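Local coordinates for protein EvdMO1 (Micromonospora carbonacea, PDB 5T39) that probably transfers a methyl group from S-adenosylmethionine to a sugar in everninomicin biosynthesis, through the methyltransferase domain of a fused methyltransferase-oxidase, at residues A[173-183]-A[215-225]. Numbering follows the deposited sequence.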
ATOM      1  N   ILE A 173       0.996   8.636   8.754  1.00  7.77           N
ATOM      2  CA  ILE A 173       0.443   7.697   7.785  1.00  7.84           C
ATOM      3  C   ILE A 173      -0.113   8.467   6.600  1.00  7.73           C
ATOM      4  O   ILE A 173      -0.781   9.495   6.760  1.00  9.03           O
ATOM      5  CB  ILE A 173      -0.619   6.774   8.424  1.00  7.98           C
ATOM      6  CG1 ILE A 173      -1.033   5.656   7.450  1.00  8.40           C
ATOM      7  CG2 ILE A 173      -1.832   7.571   8.930  1.00  8.99           C
ATOM      8  CD1 ILE A 173      -1.913   4.606   8.086  1.00  9.69           C
ATOM      9  N   TYR A 174       0.161   7.970   5.400  1.00  7.50           N
ATOM     10  CA  TYR A 174      -0.477   8.420   4.170  1.00  7.91           C
ATOM     11  C   TYR A 174      -1.425   7.295   3.797  1.00  7.54           C
ATOM     12  O   TYR A 174      -0.977   6.199   3.449  1.00  8.27           O
ATOM     13  CB  TYR A 174       0.570   8.665   3.092  1.00  8.30           C
ATOM     14  CG  TYR A 174       0.056   9.220   1.788  1.00  9.09           C
ATOM     15  CD1 TYR A 174       0.261  10.549   1.448  1.00 10.25           C
ATOM     16  CD2 TYR A 174      -0.623   8.414   0.887  1.00  9.25           C
ATOM     17  CE1 TYR A 174      -0.185  11.058   0.246  1.00 10.81           C
ATOM     18  CE2 TYR A 174      -1.065   8.915  -0.320  1.00 10.40           C
ATOM     19  CZ  TYR A 174      -0.840  10.240  -0.629  1.00 11.06           C
ATOM     20  OH  TYR A 174      -1.263  10.778  -1.819  1.00 12.67           O
ATOM     21  N   LEU A 175      -2.719   7.536   3.950  1.00  7.53           N
ATOM     22  CA  LEU A 175      -3.743   6.506   3.830  1.00  7.59           C
ATOM     23  C   LEU A 175      -4.619   6.810   2.626  1.00  7.83           C
ATOM     24  O   LEU A 175      -5.263   7.857   2.578  1.00  8.98           O
ATOM     25  CB  LEU A 175      -4.596   6.482   5.100  1.00  8.11           C
ATOM     26  CG  LEU A 175      -5.774   5.508   5.079  1.00  8.61           C
ATOM     27  CD1 LEU A 175      -5.264   4.071   5.066  1.00  9.19           C
ATOM     28  CD2 LEU A 175      -6.683   5.761   6.267  1.00  9.50           C
ATOM     29  N   SER A 176      -4.679   5.881   1.678  1.00  7.80           N
ATOM     30  CA  SER A 176      -5.595   5.974   0.548  1.00  8.31           C
ATOM     31  C   SER A 176      -6.487   4.748   0.616  1.00  8.35           C
ATOM     32  O   SER A 176      -5.982   3.619   0.621  1.00  8.51           O
ATOM     33  CB  SER A 176      -4.808   6.016  -0.757  1.00  9.23           C
ATOM     34  OG  SER A 176      -5.669   6.072  -1.876  1.00 10.26           O
ATOM     35  N   THR A 177      -7.800   4.963   0.734  1.00  8.48           N
ATOM     36  CA  THR A 177      -8.712   3.854   0.947  1.00  8.55           C
ATOM     37  C   THR A 177     -10.103   4.196   0.444  1.00  8.88           C
ATOM     38  O   THR A 177     -10.482   5.363   0.339  1.00 10.02           O
ATOM     39  CB  THR A 177      -8.775   3.483   2.441  1.00  8.98           C
ATOM     40  OG1 THR A 177      -9.509   2.266   2.608  1.00  9.42           O
ATOM     41  CG2 THR A 177      -9.377   4.589   3.292  1.00  9.50           C
ATOM     42  N   HIS A 178     -10.874   3.148   0.186  1.00  9.20           N
ATOM     43  CA  HIS A 178     -12.315   3.290   0.121  1.00 10.11           C
ATOM     44  C   HIS A 178     -12.926   3.232   1.518  1.00 10.18           C
ATOM     45  O   HIS A 178     -12.347   2.694   2.465  1.00 10.51           O
ATOM     46  CB  HIS A 178     -12.935   2.157  -0.681  1.00 11.95           C
ATOM     47  CG  HIS A 178     -12.498   2.112  -2.106  1.00 14.21           C
ATOM     48  ND1 HIS A 178     -12.699   3.157  -2.981  1.00 15.96           N
ATOM     49  CD2 HIS A 178     -11.900   1.131  -2.821  1.00 16.53           C
ATOM     50  CE1 HIS A 178     -12.223   2.829  -4.169  1.00 18.06           C
ATOM     51  NE2 HIS A 178     -11.736   1.603  -4.101  1.00 18.46           N
ATOM     52  N   TYR A 179     -14.134   3.775   1.618  1.00 10.00           N
ATOM     53  CA  TYR A 179     -14.991   3.588   2.777  1.00 10.19           C
ATOM     54  C   TYR A 179     -16.417   3.505   2.246  1.00 10.77           C
ATOM     55  O   TYR A 179     -16.677   3.797   1.077  1.00 11.09           O
ATOM     56  CB  TYR A 179     -14.779   4.667   3.863  1.00 10.49           C
ATOM     57  CG  TYR A 179     -15.254   6.043   3.482  1.00 10.15           C
ATOM     58  CD1 TYR A 179     -14.396   6.984   2.918  1.00  9.62           C
ATOM     59  CD2 TYR A 179     -16.577   6.407   3.687  1.00 10.39           C
ATOM     60  CE1 TYR A 179     -14.855   8.247   2.567  1.00 10.10           C
ATOM     61  CE2 TYR A 179     -17.037   7.653   3.342  1.00 10.70           C
ATOM     62  CZ  TYR A 179     -16.184   8.570   2.776  1.00 10.60           C
ATOM     63  OH  TYR A 179     -16.685   9.805   2.421  1.00 11.70           O
ATOM     64  N   TRP A 180     -17.340   3.083   3.098  1.00 11.34           N
ATOM     65  CA  TRP A 180     -18.722   2.861   2.696  1.00 12.73           C
ATOM     66  C   TRP A 180     -19.552   4.084   3.055  1.00 13.09           C
ATOM     67  O   TRP A 180     -19.457   4.593   4.174  1.00 12.95           O
ATOM     68  CB  TRP A 180     -19.268   1.619   3.391  1.00 14.31           C
ATOM     69  CG  TRP A 180     -20.622   1.229   2.919  1.00 16.22           C
ATOM     70  CD1 TRP A 180     -21.772   1.264   3.644  1.00 17.46           C
ATOM     71  CD2 TRP A 180     -20.985   0.750   1.611  1.00 18.12           C
ATOM     72  NE1 TRP A 180     -22.825   0.833   2.881  1.00 18.72           N
ATOM     73  CE2 TRP A 180     -22.374   0.515   1.628  1.00 19.11           C
ATOM     74  CE3 TRP A 180     -20.275   0.497   0.433  1.00 19.56           C
ATOM     75  CZ2 TRP A 180     -23.069   0.031   0.516  1.00 20.76           C
ATOM     76  CZ3 TRP A 180     -20.970   0.013  -0.674  1.00 21.15           C
ATOM     77  CH2 TRP A 180     -22.352  -0.209  -0.621  1.00 21.41           C
ATOM     78  N   GLY A 181     -20.379   4.539   2.108  1.00 13.88           N
ATOM     79  CA  GLY A 181     -21.064   5.820   2.184  1.00 14.25           C
ATOM     80  C   GLY A 181     -22.334   5.877   2.997  1.00 15.55           C
ATOM     81  O   GLY A 181     -22.962   6.938   3.054  1.00 16.86           O
ATOM     82  N   SER A 182     -22.741   4.782   3.622  1.00 16.11           N
ATOM     83  CA  SER A 182     -23.957   4.738   4.415  1.00 17.74           C
ATOM     84  C   SER A 182     -23.665   4.033   5.728  1.00 17.83           C
ATOM     85  O   SER A 182     -22.725   3.244   5.835  1.00 19.49           O
ATOM     86  CB  SER A 182     -25.054   3.994   3.671  1.00 19.75           C
ATOM     87  OG  SER A 182     -26.206   3.854   4.483  1.00 21.41           O
ATOM     88  N   SER A 183     -24.449   4.362   6.739  1.00 17.19           N
ATOM     89  CA  SER A 183     -24.382   3.669   8.010  1.00 17.30           C
ATOM     90  C   SER A 183     -25.548   2.714   8.195  1.00 17.60           C
ATOM     91  O   SER A 183     -25.567   1.948   9.162  1.00 18.52           O
ATOM     92  CB  SER A 183     -24.327   4.688   9.152  1.00 17.46           C
ATOM     93  OG  SER A 183     -23.233   5.571   8.972  1.00 17.76           O
ATOM     94  N   TRP A 215     -15.336  -3.055   5.525  1.00  9.02           N
ATOM     95  CA  TRP A 215     -15.239  -1.640   5.213  1.00  9.69           C
ATOM     96  C   TRP A 215     -15.839  -0.847   6.364  1.00  9.64           C
ATOM     97  O   TRP A 215     -16.733  -1.321   7.059  1.00 10.69           O
ATOM     98  CB  TRP A 215     -16.008  -1.307   3.935  1.00 11.30           C
ATOM     99  CG  TRP A 215     -15.448  -1.829   2.654  1.00 12.18           C
ATOM    100  CD1 TRP A 215     -14.801  -3.008   2.436  1.00 13.94           C
ATOM    101  CD2 TRP A 215     -15.513  -1.168   1.392  1.00 11.40           C
ATOM    102  NE1 TRP A 215     -14.460  -3.121   1.106  1.00 14.09           N
ATOM    103  CE2 TRP A 215     -14.889  -2.000   0.446  1.00 12.49           C
ATOM    104  CE3 TRP A 215     -16.047   0.048   0.970  1.00 10.94           C
ATOM    105  CZ2 TRP A 215     -14.776  -1.646  -0.897  1.00 12.85           C
ATOM    106  CZ3 TRP A 215     -15.948   0.389  -0.352  1.00 12.03           C
ATOM    107  CH2 TRP A 215     -15.316  -0.452  -1.274  1.00 12.79           C
ATOM    108  N   LEU A 216     -15.362   0.377   6.546  1.00  9.75           N
ATOM    109  CA  LEU A 216     -15.855   1.291   7.569  1.00 10.21           C
ATOM    110  C   LEU A 216     -16.757   2.346   6.944  1.00 10.04           C
ATOM    111  O   LEU A 216     -16.569   2.724   5.787  1.00 10.92           O
ATOM    112  CB  LEU A 216     -14.674   1.981   8.251  1.00 10.50           C
ATOM    113  CG  LEU A 216     -13.790   1.025   9.060  1.00 11.14           C
ATOM    114  CD1 LEU A 216     -12.456   1.641   9.393  1.00 12.34           C
ATOM    115  CD2 LEU A 216     -14.461   0.609  10.340  1.00 14.15           C
ATOM    116  N   ASP A 217     -17.732   2.840   7.719  1.00 10.22           N
ATOM    117  CA  ASP A 217     -18.355   4.101   7.331  1.00 10.55           C
ATOM    118  C   ASP A 217     -17.410   5.257   7.664  1.00 10.00           C
ATOM    119  O   ASP A 217     -16.353   5.066   8.261  1.00  9.79           O
ATOM    120  CB  ASP A 217     -19.773   4.256   7.902  1.00 11.69           C
ATOM    121  CG  ASP A 217     -19.831   4.417   9.410  1.00 12.12           C
ATOM    122  OD1 ASP A 217     -18.779   4.420  10.080  1.00 12.15           O
ATOM    123  OD2 ASP A 217     -20.976   4.536   9.929  1.00 14.01           O
ATOM    124  N   ARG A 218     -17.766   6.465   7.235  1.00 10.11           N
ATOM    125  CA  ARG A 218     -16.827   7.572   7.368  1.00  9.83           C
ATOM    126  C   ARG A 218     -16.536   7.876   8.826  1.00  9.80           C
ATOM    127  O   ARG A 218     -15.381   8.087   9.210  1.00  9.67           O
ATOM    128  CB  ARG A 218     -17.335   8.828   6.661  1.00 10.30           C
ATOM    129  CG  ARG A 218     -16.212   9.829   6.413  1.00 10.49           C
ATOM    130  CD  ARG A 218     -16.736  11.121   5.810  1.00 10.72           C
ATOM    131  NE  ARG A 218     -15.667  12.012   5.354  1.00 11.03           N
ATOM    132  CZ  ARG A 218     -14.980  12.850   6.129  1.00 10.96           C
ATOM    133  NH1 ARG A 218     -15.238  12.956   7.430  1.00 11.80           N
ATOM    134  NH2 ARG A 218     -14.040  13.617   5.587  1.00 11.00           N
ATOM    135  N   ALA A 219     -17.581   7.937   9.653  1.00 10.48           N
ATOM    136  CA  ALA A 219     -17.370   8.264  11.054  1.00 10.90           C
ATOM    137  C   ALA A 219     -16.468   7.232  11.712  1.00 10.24           C
ATOM    138  O   ALA A 219     -15.620   7.573  12.537  1.00 10.47           O
ATOM    139  CB  ALA A 219     -18.707   8.345  11.789  1.00 12.19           C
ATOM    140  N   SER A 220     -16.651   5.958  11.373  1.00  9.92           N
ATOM    141  CA  SER A 220     -15.838   4.925  11.998  1.00  9.58           C
ATOM    142  C   SER A 220     -14.405   4.958  11.490  1.00  9.14           C
ATOM    143  O   SER A 220     -13.487   4.652  12.252  1.00  9.24           O
ATOM    144  CB  SER A 220     -16.460   3.549  11.780  1.00 10.08           C
ATOM    145  OG  SER A 220     -17.726   3.474  12.409  1.00 11.18           O
ATOM    146  N   LEU A 221     -14.193   5.312  10.220  1.00  9.12           N
ATOM    147  CA  LEU A 221     -12.836   5.486   9.717  1.00  8.50           C
ATOM    148  C   LEU A 221     -12.113   6.579  10.484  1.00  8.53           C
ATOM    149  O   LEU A 221     -10.967   6.398  10.913  1.00  8.62           O
ATOM    150  CB  LEU A 221     -12.869   5.798   8.221  1.00  9.02           C
ATOM    151  CG  LEU A 221     -11.516   6.142   7.605  1.00  9.82           C
ATOM    152  CD1 LEU A 221     -10.535   4.987   7.732  1.00 10.91           C
ATOM    153  CD2 LEU A 221     -11.694   6.558   6.155  1.00 11.15           C
ATOM    154  N   PHE A 222     -12.762   7.731  10.662  1.00  8.84           N
ATOM    155  CA  PHE A 222     -12.121   8.822  11.386  1.00  9.39           C
ATOM    156  C   PHE A 222     -11.932   8.466  12.855  1.00  9.61           C
ATOM    157  O   PHE A 222     -10.890   8.789  13.438  1.00 10.27           O
ATOM    158  CB  PHE A 222     -12.883  10.132  11.170  1.00 10.18           C
ATOM    159  CG  PHE A 222     -12.512  10.809   9.885  1.00 10.16           C
ATOM    160  CD1 PHE A 222     -11.725  11.947   9.892  1.00 11.58           C
ATOM    161  CD2 PHE A 222     -12.897  10.293   8.662  1.00 10.82           C
ATOM    162  CE1 PHE A 222     -11.345  12.562   8.710  1.00 11.91           C
ATOM    163  CE2 PHE A 222     -12.490  10.886   7.476  1.00 11.41           C
ATOM    164  CZ  PHE A 222     -11.714  12.028   7.506  1.00 11.94           C
ATOM    165  N   ALA A 223     -12.909   7.785  13.463  1.00  9.64           N
ATOM    166  CA  ALA A 223     -12.727   7.343  14.840  1.00 10.21           C
ATOM    167  C   ALA A 223     -11.565   6.365  14.962  1.00  9.51           C
ATOM    168  O   ALA A 223     -10.786   6.436  15.913  1.00 10.10           O
ATOM    169  CB  ALA A 223     -14.013   6.716  15.376  1.00 10.86           C
ATOM    170  N   ALA A 224     -11.434   5.441  14.005  1.00  8.91           N
ATOM    171  CA  ALA A 224     -10.349   4.462  14.058  1.00  8.96           C
ATOM    172  C   ALA A 224      -8.990   5.138  13.920  1.00  8.76           C
ATOM    173  O   ALA A 224      -8.026   4.754  14.591  1.00  9.06           O
ATOM    174  CB  ALA A 224     -10.543   3.417  12.964  1.00  9.39           C
ATOM    175  N   LEU A 225      -8.897   6.162  13.069  1.00  8.67           N
ATOM    176  CA  LEU A 225      -7.664   6.934  12.973  1.00  8.90           C
ATOM    177  C   LEU A 225      -7.349   7.608  14.295  1.00  9.49           C
ATOM    178  O   LEU A 225      -6.221   7.512  14.801  1.00  9.85           O
ATOM    179  CB  LEU A 225      -7.795   7.983  11.868  1.00  9.40           C
ATOM    180  CG  LEU A 225      -7.602   7.434  10.465  1.00 10.14           C
ATOM    181  CD1 LEU A 225      -8.200   8.374   9.446  1.00 11.05           C
ATOM    182  CD2 LEU A 225      -6.121   7.190  10.191  1.00 10.83           C
TER
HETATM  183  O   HOH W   1     -13.088   1.191   4.925  1.00 13.05           O
HETATM  184  O   HOH W   2     -20.100   6.793   5.530  1.00 13.63           O
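Strand 173-180 packs on helix 218-225 through Leu175, Leu221 and Leu225 and, at its C-terminal end, is pinned to the strand end and turn (215-217) that lead into that helix. The axes of these two segments approach to 8.3 Å, their N-to-C directions 128° apart. Leu175 CD2 lies 4.2 Å from Leu221 CD1, the two leucines running alongside in opposing senses. Thr177 CG2 and Leu221 CD2 meet tip to tip. At the far end of the strand, Trp180 N donates a nearly straight bond to Leu216 O, 2.8 Å long. Two waters extend this join: one links His178 O to Leu216 N, the other Trp180 O to Arg218 N. Strand 172-180 belongs to the seven-stranded mixed sheet, order 3-2-1-4-5-7-6, of the Rossmann-like class I methyltransferase fold. Helix 218-228 covers one side of this sheet. Tyr179 CG sits between its backbone N and carbonyl carbon (chi1 69°). From there the ring reaches Arg218, whose CG makes a CH-pi contact over one face, 4.2 Å from the ring centroid. Tyr179 OH hydrogen-bonds to Glu238, and Arg218 NE forms a salt bridge with the same carboxylate. Trp215 CZ3 touches His178 CB at 3.5 Å. Their rings lie 6° from parallel but are shifted well apart. Asp217 is the N-cap of the helix. Its OD1 accepts from Ser220 N and Ser220 OG, which come from opposite faces of the carboxylate plane. Its OD2 takes Ser183 OG at 2.7 Å on the anti side. With an alanine here the carboxylate is gone, and Ser220 N would probably lose its capping acceptor and the Ser183 hydroxyl this partner.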